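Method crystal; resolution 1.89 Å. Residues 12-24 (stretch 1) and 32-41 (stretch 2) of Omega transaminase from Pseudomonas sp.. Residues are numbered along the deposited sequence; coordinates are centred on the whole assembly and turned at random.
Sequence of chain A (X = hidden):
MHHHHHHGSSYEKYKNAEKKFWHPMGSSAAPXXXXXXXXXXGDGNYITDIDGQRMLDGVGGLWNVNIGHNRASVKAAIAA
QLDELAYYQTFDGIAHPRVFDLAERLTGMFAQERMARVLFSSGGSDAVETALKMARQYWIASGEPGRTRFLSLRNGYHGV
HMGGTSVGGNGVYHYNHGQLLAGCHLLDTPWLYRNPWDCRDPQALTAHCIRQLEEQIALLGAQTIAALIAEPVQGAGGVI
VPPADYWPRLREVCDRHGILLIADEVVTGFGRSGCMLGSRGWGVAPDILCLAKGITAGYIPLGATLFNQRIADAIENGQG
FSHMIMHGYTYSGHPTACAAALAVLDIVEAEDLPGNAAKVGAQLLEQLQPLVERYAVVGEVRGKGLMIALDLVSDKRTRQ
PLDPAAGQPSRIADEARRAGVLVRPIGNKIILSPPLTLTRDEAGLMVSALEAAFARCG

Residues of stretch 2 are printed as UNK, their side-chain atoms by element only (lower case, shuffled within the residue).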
# COMPACT_ATOMS: atom_id res chain seq x y z
N GLU A 12 18.67 21.58 43.69
CA GLU A 12 18.33 21.68 42.27
C GLU A 12 16.82 21.82 42.03
O GLU A 12 16.02 21.07 42.58
CB GLU A 12 18.86 20.46 41.52
CG GLU A 12 18.50 19.12 42.16
CD GLU A 12 19.46 18.00 41.78
OE1 GLU A 12 20.09 18.07 40.70
OE2 GLU A 12 19.59 17.04 42.58
N LYS A 13 16.45 22.79 41.19
CA LYS A 13 15.05 23.18 41.00
C LYS A 13 14.46 22.63 39.70
O LYS A 13 13.85 23.36 38.92
CB LYS A 13 14.93 24.70 41.05
CG LYS A 13 15.33 25.31 42.38
CD LYS A 13 14.65 24.60 43.54
CE LYS A 13 15.02 25.23 44.85
NZ LYS A 13 14.36 24.55 46.00
N TYR A 14 14.62 21.34 39.46
CA TYR A 14 13.91 20.66 38.38
C TYR A 14 12.56 20.13 38.83
O TYR A 14 11.83 19.56 38.01
CB TYR A 14 14.75 19.50 37.83
CG TYR A 14 15.91 19.96 36.99
CD1 TYR A 14 15.74 20.32 35.66
CD2 TYR A 14 17.18 20.04 37.54
CE1 TYR A 14 16.82 20.75 34.90
CE2 TYR A 14 18.26 20.47 36.79
CZ TYR A 14 18.08 20.83 35.47
OH TYR A 14 19.16 21.25 34.73
N LYS A 15 12.21 20.30 40.11
CA LYS A 15 10.93 19.79 40.60
C LYS A 15 9.76 20.61 40.06
O LYS A 15 8.75 20.04 39.63
CB LYS A 15 10.95 19.78 42.13
CG LYS A 15 9.69 19.21 42.78
CD LYS A 15 9.84 19.17 44.30
CE LYS A 15 11.00 18.29 44.73
NZ LYS A 15 11.09 18.13 46.21
N ASN A 16 9.88 21.94 40.07
CA ASN A 16 8.88 22.81 39.46
C ASN A 16 9.11 23.09 37.98
O ASN A 16 8.26 23.75 37.36
CB ASN A 16 8.78 24.16 40.21
CG ASN A 16 8.05 24.05 41.55
OD1 ASN A 16 8.67 24.14 42.61
ND2 ASN A 16 6.73 23.90 41.49
N ALA A 17 10.22 22.62 37.39
CA ALA A 17 10.58 23.00 36.02
C ALA A 17 9.47 22.62 35.03
O ALA A 17 8.81 21.59 35.15
CB ALA A 17 11.89 22.33 35.62
N GLU A 18 9.30 23.48 34.02
CA GLU A 18 8.34 23.20 32.96
C GLU A 18 8.93 22.25 31.93
O GLU A 18 10.13 22.27 31.63
CB GLU A 18 7.86 24.49 32.29
CG GLU A 18 6.74 24.25 31.30
CD GLU A 18 5.54 23.57 31.94
OE1 GLU A 18 5.29 23.81 33.14
OE2 GLU A 18 4.88 22.77 31.24
N LYS A 19 8.06 21.42 31.36
CA LYS A 19 8.45 20.29 30.51
C LYS A 19 8.22 20.65 29.04
O LYS A 19 7.08 20.81 28.60
CB LYS A 19 7.65 19.06 30.92
CG LYS A 19 8.18 17.75 30.37
CD LYS A 19 7.34 16.58 30.85
CE LYS A 19 7.55 16.36 32.33
NZ LYS A 19 6.76 15.21 32.88
N LYS A 20 9.31 20.84 28.30
CA LYS A 20 9.26 21.19 26.88
C LYS A 20 9.55 20.01 25.97
O LYS A 20 9.64 20.18 24.75
CB LYS A 20 10.24 22.32 26.59
CG LYS A 20 10.05 23.56 27.44
CD LYS A 20 8.69 24.19 27.24
CE LYS A 20 8.77 25.72 27.30
NZ LYS A 20 9.52 26.21 28.49
N PHE A 21 9.69 18.81 26.51
CA PHE A 21 9.89 17.62 25.71
C PHE A 21 8.76 16.63 25.97
O PHE A 21 8.02 16.74 26.96
CB PHE A 21 11.25 16.96 26.00
CG PHE A 21 11.42 16.51 27.42
CD1 PHE A 21 11.02 15.25 27.82
CD2 PHE A 21 12.01 17.36 28.35
CE1 PHE A 21 11.17 14.84 29.13
CE2 PHE A 21 12.18 16.96 29.66
CZ PHE A 21 11.76 15.70 30.06
N TRP A 22 8.64 15.67 25.06
CA TRP A 22 7.65 14.61 25.13
C TRP A 22 8.27 13.30 25.59
O TRP A 22 9.25 12.82 25.00
CB TRP A 22 6.97 14.43 23.77
CG TRP A 22 5.83 15.35 23.55
CD1 TRP A 22 5.05 15.93 24.52
CD2 TRP A 22 5.28 15.77 22.29
NE1 TRP A 22 4.07 16.70 23.94
CE2 TRP A 22 4.18 16.61 22.58
CE3 TRP A 22 5.60 15.52 20.95
CZ2 TRP A 22 3.40 17.21 21.58
CZ3 TRP A 22 4.81 16.12 19.95
CH2 TRP A 22 3.73 16.95 20.28
N HIS A 23 7.68 12.69 26.62
CA HIS A 23 8.10 11.37 27.07
C HIS A 23 7.72 10.33 26.03
O HIS A 23 6.53 10.19 25.72
CB HIS A 23 7.42 10.95 28.38
CG HIS A 23 7.89 11.69 29.59
ND1 HIS A 23 9.02 11.32 30.29
CD2 HIS A 23 7.36 12.73 30.26
CE1 HIS A 23 9.18 12.12 31.33
NE2 HIS A 23 8.18 12.99 31.33
N PRO A 24 8.66 9.55 25.51
CA PRO A 24 8.26 8.39 24.72
C PRO A 24 7.44 7.44 25.57
O PRO A 24 7.72 7.25 26.76
CB PRO A 24 9.60 7.78 24.27
CG PRO A 24 10.54 8.92 24.29
CD PRO A 24 10.11 9.78 25.45
N UNK A 32 -1.32 14.47 34.01
CA UNK A 32 -0.35 13.38 34.06
C UNK A 32 0.99 13.77 33.46
O UNK A 32 2.04 13.32 33.93
n UNK A 32 0.32 10.12 34.24
c UNK A 32 0.91 10.67 32.21
c UNK A 32 -0.90 12.14 33.36
n UNK A 32 1.61 9.56 32.62
c UNK A 32 1.24 9.25 33.85
c UNK A 32 0.09 11.03 33.24
N UNK A 33 0.98 14.62 32.43
CA UNK A 33 2.23 14.94 31.74
C UNK A 33 3.23 15.60 32.68
O UNK A 33 4.45 15.47 32.48
n UNK A 33 2.88 18.33 29.10
c UNK A 33 1.97 15.88 30.56
n UNK A 33 3.82 20.32 29.79
n UNK A 33 5.14 18.67 28.91
c UNK A 33 2.94 16.99 28.54
c UNK A 33 3.16 15.97 29.63
c UNK A 33 3.94 19.11 29.27
N UNK A 34 2.75 16.30 33.71
CA UNK A 34 3.59 17.10 34.60
C UNK A 34 4.20 16.32 35.75
O UNK A 34 5.06 16.86 36.45
c UNK A 34 2.77 18.27 35.17
o UNK A 34 1.42 19.98 34.24
o UNK A 34 3.33 19.57 33.26
c UNK A 34 2.49 19.34 34.15
N UNK A 35 3.77 15.08 35.97
CA UNK A 35 4.47 14.20 36.90
C UNK A 35 5.78 13.74 36.27
O UNK A 35 5.85 13.46 35.07
c UNK A 35 4.18 12.10 38.33
n UNK A 35 6.19 9.78 37.33
c UNK A 35 3.93 10.63 38.02
c UNK A 35 3.59 13.00 37.26
c UNK A 35 4.80 10.12 36.87
N UNK A 36 6.84 13.71 37.08
CA UNK A 36 8.14 13.26 36.59
C UNK A 36 8.94 12.71 37.75
O UNK A 36 8.92 13.28 38.84
c UNK A 36 9.96 13.81 34.94
c UNK A 36 8.94 14.39 35.92
o UNK A 36 8.07 15.28 35.21
N UNK A 37 9.57 11.56 37.53
CA UNK A 37 10.67 11.08 38.36
C UNK A 37 11.98 11.51 37.70
O UNK A 37 12.34 10.98 36.65
c UNK A 37 11.49 7.35 39.23
c UNK A 37 11.85 9.33 40.68
c UNK A 37 10.60 9.56 38.51
c UNK A 37 11.73 8.85 39.25
N UNK A 38 12.68 12.47 38.30
CA UNK A 38 13.86 13.07 37.69
C UNK A 38 15.12 12.43 38.27
O UNK A 38 15.51 12.71 39.40
c UNK A 38 14.97 15.22 37.03
c UNK A 38 13.88 14.59 37.89
c UNK A 38 12.52 15.18 37.57
N UNK A 39 15.77 11.60 37.46
CA UNK A 39 16.98 10.89 37.86
C UNK A 39 18.18 11.81 37.65
O UNK A 39 18.40 12.31 36.54
c UNK A 39 15.77 8.24 38.77
c UNK A 39 15.95 8.65 37.33
c UNK A 39 18.48 8.94 37.35
c UNK A 39 17.13 9.60 37.06
N UNK A 40 18.97 12.01 38.70
CA UNK A 40 20.12 12.90 38.63
C UNK A 40 21.43 12.20 38.32
O UNK A 40 22.20 12.68 37.49
c UNK A 40 20.27 13.66 39.95
N UNK A 41 21.70 11.07 38.96
CA UNK A 41 23.02 10.48 38.91
C UNK A 41 22.89 8.96 38.89
O UNK A 41 21.91 8.40 39.40
n UNK A 41 27.23 13.96 39.89
c UNK A 41 24.99 12.94 41.24
c UNK A 41 23.85 10.96 40.11
c UNK A 41 27.37 12.87 40.64
n UNK A 41 26.33 12.37 41.30
c UNK A 41 24.21 12.45 40.03
n UNK A 41 28.56 12.30 40.75
O HOH W 1 6.27 18.32 38.74

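Position 32 opens a 3-10 segment and carries one carbon followed by a five-membered ring of three carbons and two nitrogens. The ring makes no contact with stretch 1 and is anchored elsewhere in the structure. This is a histidine, H32.

Position 33 has three carbons, a nitrogen, and a carbon bearing two more nitrogens. One terminal nitrogen lies 2.9 Å from O of K19, the other 3.0 Å from OE2 of E18. A flat, three-nitrogen end is a guanidinium, so this is R33. Its NH1 donates a well-angled hydrogen bond to K19 O; its NH2 forms a salt bridge with E18 OE2 in which the hydrogen bond is weak, at 129°. Both acceptors sit at the guanidinium edge, near its plane, where the N-H groups point.

Position 34 shows two carbons, the second carrying two oxygens: an aspartate, D34. Its OD1 is 3.6 Å from R33 NH2 but well out of the guanidinium plane, so the attraction is one of charge alone. That positive group also helps to offset the like charges of D34 OD1 and E18 OE2, 4.1 Å apart.

Position 35 has four carbons in a row ending in nitrogen, the pattern of a lysine, K35. Its CA-to-CB bond points away from stretch 1, and it offers backbone instead: its O lies 2.9 Å from NZ of K19.

Position 36 has one carbon carrying an oxygen and a carbon. The oxygen is 2.7 Å from K19 NZ and the methyl 4.1 Å from CE1 of H23, so this is T36, with OG1 accepting a hydrogen bond from the lysine and CG2 resting at the edge of the histidine ring.

Position 37 starts the strand with four carbons forked at the second, a leucine, L37; it points away and makes no contact.

Position 38 has one carbon carrying two others, one of them 4.4 Å from CB of Y14. This is V38, and CG1 makes that apolar contact.

Position 39 has four carbons forked at the first, with one arm two carbons long: I39, out of reach of stretch 1.

Position 40 has a single carbon, 4.3 Å from OE2 of E12. It is A40, and CB points toward stretch 1.

Position 41 repeats the guanidinium pattern of three carbons, a nitrogen and a carbon with two nitrogens. It is R41, out of contact here.

The contact works by exchange. K19 sends NZ into stretch 2, with a very short 2.4 Å hydrogen bond to R33 O and another to T36 OG1, while NZ also donates to H23 NE2 at 3.1 Å within its own stretch. R33 answers by reaching back to K19 O. Each long side chain thus binds the other's backbone carbonyl, and E18, itself exposed, adds a salt bridge to R33. A water donates to K15 O (3.1 Å) and D34 O (3.0 Å), joining the backbones beside this lock. Along the strand, alternation turns V38 and A40 toward stretch 1 for lighter packing.

Stretch 2 32-41: HRDKTLVIAR
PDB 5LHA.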